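Local coordinates for protein papain-like protease (Human betacoronavirus 2c EMC/2012, PDB 4PT5) that probably cleaves the viral replicase polyprotein as a cysteine protease of the papain-like family and, like its relatives, may also remove ubiquitin from host proteins, at residues Q204-C209 with T243-L248. Sequence-based numbering, arbitrary orientation.
Sequences QGLKAC and TPWLLL
C209 meets W245 with both side-chain atoms, a compact example of how one small residue can seat a helical turn against a strand. Its CB lies over one face of the indole, displaced toward the rim, 3.8 Å from the centroid of the six-membered ring and 19° off the normal, a CH-pi contact. The SG adds a sulfur-aromatic contact at 4.6 Å from the same centroid. With SG anti to the carbonyl carbon (chi1 -52°), the sulfur also reaches the proline ring, 3.7 Å from P244 CD, and L181 packs on both of these residues and on L206. Farther along the indole, L206 CD2 approaches CZ2 of W245 obliquely at 3.6 Å, while the methyl CG2 of T243 sits 3.5 Å from A208 O.

The backbone supplies the polar link. L247 N donates to C209 O over 2.7 Å, nearly straight at the hydrogen (166°), and L246 CA makes a CA-H...O contact with the same oxygen at 3.5 Å.

W245 NE1 is hydrogen-bonded to K126 O, which holds the indole by its pyrrole N-H and limits its rotation; T243 OG1 bonds the backbone N of Q317 and, weakly, W245 O.

L247 is also backbone-bonded to Y211, so it bridges two alternate residues of its neighbour, the pattern of parallel strand pairing. The short, weakly bonded helical turn 206-209 leads into strand 210-212, which lies parallel to strand 245-250, at the junction where the zinc-bearing fingers pass into the palm sheet of the thumb-palm-fingers fold of coronavirus papain-like proteases.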
ATOM      1  N   GLN A 204      -9.998   4.215  21.628  1.00 82.62           N
ATOM      2  CA  GLN A 204      -9.345   3.173  22.426  1.00 82.86           C
ATOM      3  C   GLN A 204      -8.443   2.248  21.603  1.00 82.17           C
ATOM      4  O   GLN A 204      -8.546   2.191  20.373  1.00 80.27           O
ATOM      5  CB  GLN A 204     -10.379   2.364  23.220  1.00 84.39           C
ATOM      6  CG  GLN A 204     -11.543   1.824  22.404  1.00 87.07           C
ATOM      7  CD  GLN A 204     -12.674   1.309  23.277  1.00 89.32           C
ATOM      8  OE1 GLN A 204     -13.052   0.141  23.194  1.00 90.11           O
ATOM      9  NE2 GLN A 204     -13.215   2.180  24.124  1.00 88.20           N
ATOM     10  N   GLY A 205      -7.565   1.527  22.299  1.00 81.78           N
ATOM     11  CA  GLY A 205      -6.572   0.664  21.664  1.00 82.24           C
ATOM     12  C   GLY A 205      -5.367   1.463  21.205  1.00 82.81           C
ATOM     13  O   GLY A 205      -4.954   2.414  21.872  1.00 83.94           O
ATOM     14  N   LEU A 206      -4.808   1.080  20.059  1.00 80.82           N
ATOM     15  CA  LEU A 206      -3.690   1.810  19.456  1.00 81.71           C
ATOM     16  C   LEU A 206      -4.106   3.189  18.944  1.00 82.31           C
ATOM     17  O   LEU A 206      -3.257   4.061  18.732  1.00 82.12           O
ATOM     18  CB  LEU A 206      -3.068   1.006  18.313  1.00 79.68           C
ATOM     19  CG  LEU A 206      -2.268  -0.250  18.651  1.00 78.55           C
ATOM     20  CD1 LEU A 206      -1.999  -1.006  17.369  1.00 78.87           C
ATOM     21  CD2 LEU A 206      -0.961   0.077  19.356  1.00 78.51           C
ATOM     22  N   LYS A 207      -5.412   3.368  18.743  1.00 81.22           N
ATOM     23  CA  LYS A 207      -5.978   4.649  18.324  1.00 80.70           C
ATOM     24  C   LYS A 207      -5.703   5.720  19.374  1.00 78.48           C
ATOM     25  O   LYS A 207      -5.469   6.883  19.042  1.00 78.21           O
ATOM     26  CB  LYS A 207      -7.490   4.522  18.094  1.00 83.49           C
ATOM     27  CG  LYS A 207      -7.916   3.362  17.201  1.00 86.27           C
ATOM     28  CD  LYS A 207      -7.752   3.675  15.721  1.00 86.98           C
ATOM     29  CE  LYS A 207      -8.259   2.524  14.863  1.00 88.68           C
ATOM     30  NZ  LYS A 207      -8.180   2.828  13.408  1.00 89.87           N
ATOM     31  N   ALA A 208      -5.726   5.309  20.641  1.00 76.56           N
ATOM     32  CA  ALA A 208      -5.473   6.202  21.768  1.00 74.99           C
ATOM     33  C   ALA A 208      -3.985   6.506  21.949  1.00 73.30           C
ATOM     34  O   ALA A 208      -3.618   7.549  22.498  1.00 73.08           O
ATOM     35  CB  ALA A 208      -6.053   5.608  23.044  1.00 72.13           C
ATOM     36  N   CYS A 209      -3.137   5.594  21.481  1.00 72.09           N
ATOM     37  CA  CYS A 209      -1.695   5.678  21.712  1.00 71.74           C
ATOM     38  C   CYS A 209      -0.944   6.390  20.589  1.00 70.79           C
ATOM     39  O   CYS A 209       0.245   6.686  20.725  1.00 70.47           O
ATOM     40  CB  CYS A 209      -1.116   4.281  21.936  1.00 71.60           C
ATOM     41  SG  CYS A 209      -1.983   3.327  23.202  1.00 72.69           S
ATOM     42  N   THR A 243      -2.904   5.663  28.625  1.00 75.53           N
ATOM     43  CA  THR A 243      -2.201   4.808  27.656  1.00 73.67           C
ATOM     44  C   THR A 243      -1.012   4.077  28.300  1.00 71.64           C
ATOM     45  O   THR A 243      -0.565   4.468  29.378  1.00 73.48           O
ATOM     46  CB  THR A 243      -1.681   5.621  26.442  1.00 73.38           C
ATOM     47  OG1 THR A 243      -0.728   6.600  26.878  1.00 73.02           O
ATOM     48  CG2 THR A 243      -2.820   6.311  25.699  1.00 72.62           C
ATOM     49  N   PRO A 244      -0.516   2.999  27.656  1.00 69.29           N
ATOM     50  CA  PRO A 244       0.759   2.404  28.075  1.00 68.18           C
ATOM     51  C   PRO A 244       1.968   3.182  27.543  1.00 67.85           C
ATOM     52  O   PRO A 244       3.056   3.108  28.119  1.00 67.48           O
ATOM     53  CB  PRO A 244       0.714   1.004  27.456  1.00 67.60           C
ATOM     54  CG  PRO A 244      -0.184   1.140  26.276  1.00 68.41           C
ATOM     55  CD  PRO A 244      -1.221   2.149  26.676  1.00 69.55           C
ATOM     56  N   TRP A 245       1.760   3.913  26.449  1.00 67.46           N
ATOM     57  CA  TRP A 245       2.772   4.768  25.822  1.00 67.81           C
ATOM     58  C   TRP A 245       2.094   5.674  24.836  1.00 67.77           C
ATOM     59  O   TRP A 245       0.938   5.442  24.473  1.00 69.12           O
ATOM     60  CB  TRP A 245       3.848   3.933  25.125  1.00 66.71           C
ATOM     61  CG  TRP A 245       3.296   2.827  24.257  1.00 66.11           C
ATOM     62  CD1 TRP A 245       3.127   1.487  24.596  1.00 66.16           C
ATOM     63  CD2 TRP A 245       2.816   2.930  22.868  1.00 66.06           C
ATOM     64  NE1 TRP A 245       2.597   0.777  23.548  1.00 66.23           N
ATOM     65  CE2 TRP A 245       2.387   1.580  22.482  1.00 66.18           C
ATOM     66  CE3 TRP A 245       2.709   3.963  21.941  1.00 65.92           C
ATOM     67  CZ2 TRP A 245       1.873   1.305  21.223  1.00 65.75           C
ATOM     68  CZ3 TRP A 245       2.190   3.671  20.674  1.00 64.13           C
ATOM     69  CH2 TRP A 245       1.782   2.376  20.327  1.00 64.05           C
ATOM     70  N   LEU A 246       2.796   6.711  24.383  1.00 65.61           N
ATOM     71  CA  LEU A 246       2.220   7.655  23.430  1.00 65.30           C
ATOM     72  C   LEU A 246       3.171   8.005  22.294  1.00 65.55           C
ATOM     73  O   LEU A 246       4.248   8.557  22.519  1.00 65.77           O
ATOM     74  CB  LEU A 246       1.758   8.932  24.145  1.00 66.80           C
ATOM     75  CG  LEU A 246       1.219  10.098  23.303  1.00 65.70           C
ATOM     76  CD1 LEU A 246      -0.132   9.773  22.675  1.00 65.96           C
ATOM     77  CD2 LEU A 246       1.128  11.358  24.148  1.00 65.35           C
ATOM     78  N   LEU A 247       2.750   7.690  21.072  1.00 65.41           N
ATOM     79  CA  LEU A 247       3.492   8.063  19.877  1.00 64.74           C
ATOM     80  C   LEU A 247       2.825   9.260  19.208  1.00 65.73           C
ATOM     81  O   LEU A 247       1.631   9.219  18.896  1.00 66.20           O
ATOM     82  CB  LEU A 247       3.581   6.879  18.904  1.00 63.78           C
ATOM     83  CG  LEU A 247       4.424   7.031  17.632  1.00 62.85           C
ATOM     84  CD1 LEU A 247       5.914   7.078  17.943  1.00 61.57           C
ATOM     85  CD2 LEU A 247       4.116   5.901  16.661  1.00 62.24           C
ATOM     86  N   LEU A 248       3.602  10.325  19.011  1.00 64.51           N
ATOM     87  CA  LEU A 248       3.136  11.521  18.312  1.00 63.41           C
ATOM     88  C   LEU A 248       3.934  11.722  17.030  1.00 64.82           C
ATOM     89  O   LEU A 248       5.149  11.528  17.012  1.00 65.11           O
ATOM     90  CB  LEU A 248       3.258  12.763  19.202  1.00 62.61           C
ATOM     91  CG  LEU A 248       2.545  12.839  20.557  1.00 62.95           C
ATOM     92  CD1 LEU A 248       2.875  14.160  21.233  1.00 62.99           C
ATOM     93  CD2 LEU A 248       1.036  12.681  20.433  1.00 63.82           C
TER